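Local coordinates for protein TRAP dicarboxylate transporter, DctP subunit (Anaerococcus prevoti, PDB 4N91) that binds D-glucuronate, in both anomeric forms, as the extracytoplasmic solute-binding component of a TRAP transport system, to which it probably delivers the sugar acid, at residues H37-Q41 with Y69-L73. Residues are numbered along the deposited sequence; the frame is centred on the assembly and turned at random.
With BDP (beta-D-glucopyranuronic acid), chain C.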
loop_
_atom_site.group_PDB
_atom_site.type_symbol
_atom_site.label_atom_id
_atom_site.label_comp_id
_atom_site.label_asym_id
_atom_site.label_seq_id
_atom_site.Cartn_x
_atom_site.Cartn_y
_atom_site.Cartn_z
ATOM N N HIS A 37 7.917 -4.491 -8.798
ATOM C CA HIS A 37 7.548 -4.049 -7.472
ATOM C C HIS A 37 8.774 -3.528 -6.721
ATOM O O HIS A 37 9.892 -3.650 -7.221
ATOM C CB HIS A 37 6.840 -5.162 -6.702
ATOM C CG HIS A 37 7.732 -6.300 -6.323
ATOM N ND1 HIS A 37 8.455 -6.303 -5.154
ATOM C CD2 HIS A 37 8.045 -7.451 -6.961
ATOM C CE1 HIS A 37 9.161 -7.411 -5.070
ATOM N NE2 HIS A 37 8.904 -8.138 -6.140
ATOM N N ASN A 38 8.565 -2.899 -5.567
ATOM C CA ASN A 38 9.631 -2.190 -4.878
ATOM C C ASN A 38 10.156 -2.866 -3.619
ATOM O O ASN A 38 10.907 -2.266 -2.861
ATOM C CB ASN A 38 9.200 -0.760 -4.556
ATOM C CG ASN A 38 8.147 -0.676 -3.471
ATOM O OD1 ASN A 38 7.658 -1.681 -2.967
ATOM N ND2 ASN A 38 7.803 0.554 -3.097
ATOM N N GLN A 39 9.737 -4.100 -3.388
ATOM C CA GLN A 39 10.071 -4.852 -2.165
ATOM C C GLN A 39 11.235 -5.797 -2.387
ATOM O O GLN A 39 11.603 -6.127 -3.511
ATOM C CB GLN A 39 8.872 -5.654 -1.664
ATOM C CG GLN A 39 7.596 -4.816 -1.483
ATOM C CD GLN A 39 7.598 -3.946 -0.247
ATOM O OE1 GLN A 39 8.611 -3.769 0.450
ATOM N NE2 GLN A 39 6.439 -3.385 0.037
ATOM N N SER A 40 11.798 -6.273 -1.286
ATOM C CA SER A 40 12.838 -7.269 -1.373
ATOM C C SER A 40 12.308 -8.604 -1.873
ATOM O O SER A 40 11.083 -8.875 -1.879
ATOM C CB SER A 40 13.463 -7.471 -0.005
ATOM O OG SER A 40 12.707 -8.351 0.788
ATOM N N GLN A 41 13.240 -9.475 -2.239
ATOM C CA GLN A 41 12.900 -10.830 -2.670
ATOM C C GLN A 41 12.337 -11.717 -1.555
ATOM O O GLN A 41 11.771 -12.762 -1.843
ATOM C CB GLN A 41 14.121 -11.481 -3.297
ATOM C CG GLN A 41 14.470 -10.879 -4.638
ATOM C CD GLN A 41 15.678 -11.531 -5.254
ATOM O OE1 GLN A 41 15.624 -12.681 -5.681
ATOM N NE2 GLN A 41 16.787 -10.806 -5.281
ATOM N N TYR A 69 10.586 -8.132 -11.428
ATOM C CA TYR A 69 11.662 -7.239 -11.073
ATOM C C TYR A 69 11.420 -6.634 -9.689
ATOM O O TYR A 69 10.646 -5.672 -9.541
ATOM C CB TYR A 69 11.777 -6.109 -12.106
ATOM C CG TYR A 69 12.176 -6.564 -13.491
ATOM C CD1 TYR A 69 11.245 -7.069 -14.379
ATOM C CD2 TYR A 69 13.506 -6.476 -13.912
ATOM C CE1 TYR A 69 11.608 -7.489 -15.645
ATOM C CE2 TYR A 69 13.872 -6.904 -15.179
ATOM C CZ TYR A 69 12.918 -7.415 -16.028
ATOM O OH TYR A 69 13.259 -7.833 -17.299
ATOM N N PRO A 70 12.101 -7.167 -8.667
ATOM C CA PRO A 70 11.895 -6.676 -7.308
ATOM C C PRO A 70 12.712 -5.417 -7.012
ATOM O O PRO A 70 13.400 -4.907 -7.897
ATOM C CB PRO A 70 12.413 -7.832 -6.458
ATOM C CG PRO A 70 13.562 -8.337 -7.261
ATOM C CD PRO A 70 13.091 -8.262 -8.703
ATOM N N SER A 71 12.592 -4.928 -5.780
ATOM C CA SER A 71 13.496 -3.911 -5.208
ATOM C C SER A 71 13.797 -2.711 -6.107
ATOM O O SER A 71 14.956 -2.227 -6.227
ATOM C CB SER A 71 14.782 -4.585 -4.747
ATOM O OG SER A 71 15.365 -5.285 -5.812
ATOM N N GLU A 72 12.757 -2.195 -6.729
ATOM C CA GLU A 72 12.878 -0.947 -7.575
ATOM C C GLU A 72 13.854 -1.085 -8.762
ATOM O O GLU A 72 14.438 -0.093 -9.233
ATOM C CB GLU A 72 13.262 0.326 -6.737
ATOM C CG GLU A 72 12.214 0.765 -5.696
ATOM C CD GLU A 72 12.532 2.042 -4.931
ATOM O OE1 GLU A 72 13.589 2.647 -5.173
ATOM O OE2 GLU A 72 11.690 2.478 -4.067
ATOM N N LEU A 73 14.059 -2.303 -9.248
ATOM C CA LEU A 73 14.826 -2.471 -10.463
ATOM C C LEU A 73 14.152 -1.741 -11.663
ATOM O O LEU A 73 14.796 -1.449 -12.656
ATOM C CB LEU A 73 15.056 -3.946 -10.772
ATOM C CG LEU A 73 16.127 -4.653 -9.928
ATOM C CD1 LEU A 73 16.158 -6.142 -10.285
ATOM C CD2 LEU A 73 17.492 -3.999 -10.145
HETATM C C1 BDP C . 4.652 -0.319 2.046
HETATM C C2 BDP C . 3.853 -0.611 0.860
HETATM C C3 BDP C . 4.574 -0.159 -0.377
HETATM C C4 BDP C . 4.850 1.244 -0.333
HETATM C C5 BDP C . 5.606 1.555 0.900
HETATM C C6 BDP C . 5.803 3.081 1.089
HETATM O O2 BDP C . 3.930 -2.090 0.799
HETATM O O3 BDP C . 3.782 -0.490 -1.564
HETATM O O4 BDP C . 5.482 1.715 -1.410
HETATM O O5 BDP C . 4.879 1.090 2.090
HETATM O O6A BDP C . 6.358 3.669 0.136
HETATM O O1 BDP C . 3.784 -0.521 3.191
HETATM O O6B BDP C . 5.620 3.579 2.223
HETATM O O HOH W 1 9.104 2.805 -4.480
HETATM O O HOH W 2 11.804 0.318 -2.006
HETATM O O HOH W 3 16.599 -7.719 -5.313
#
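The ring of His37 lies over Pro70, whose CA sits 3.7 Å from the imidazole centroid in a CH-pi contact over the ring face, displaced toward the NE2-CE1 side. Chi1 of 70° puts the imidazole over its own backbone, where ND1 accepts from Gln39 N, 3.1 Å away and tilted out of the ring plane. NE2 bonds to ND1 of His46 on helix 44-60, so both ring nitrogens are engaged, which should hold the ring's rotation.

Three backbone bonds lace the loops together. His37 N gives a nearly straight bond (169°) to Tyr69 O, continuing the parallel pairing of strands 31-36 and 64-69. Past it, residues 70-73 form a type I' turn: Glu72 N reaches His37 O on a lone pair, and Ser71 N meets Gln39 O at 2.8 Å, well above the carbonyl plane and noticeably bent (139°). At the outer end, CG of Gln41 rests on CG of Pro70, and a water joins Gln41 NE2 to Ser71 OG.

Toward the sugar, Glu72 runs extended alongside Asn38, and Glu72 CG lies 3.6 Å from Asn38 CB. Glu72 OE2 takes the N-H of Gly199 and a water that in turn accepts from Asn38 ND2, 2.9 Å away. The same ND2 donates to O4 of the bound beta-D-glucuronate at 3.1 Å, while Gln39 NE2 lies 2.9 Å from its O2.

These strand-end loops thus border the sugar pocket of the family 7 solute-binding fold, where Gln77, Arg154, Arg175 and Asn215 also bond to the sugar. Asn38 and Gln39 are in the first shell, Glu72 and the His37-Pro70 pair in a second, consistent with the paired loops helping to position Asn38. The carboxylate would probably polarise the Asn38 amide, partly through the water.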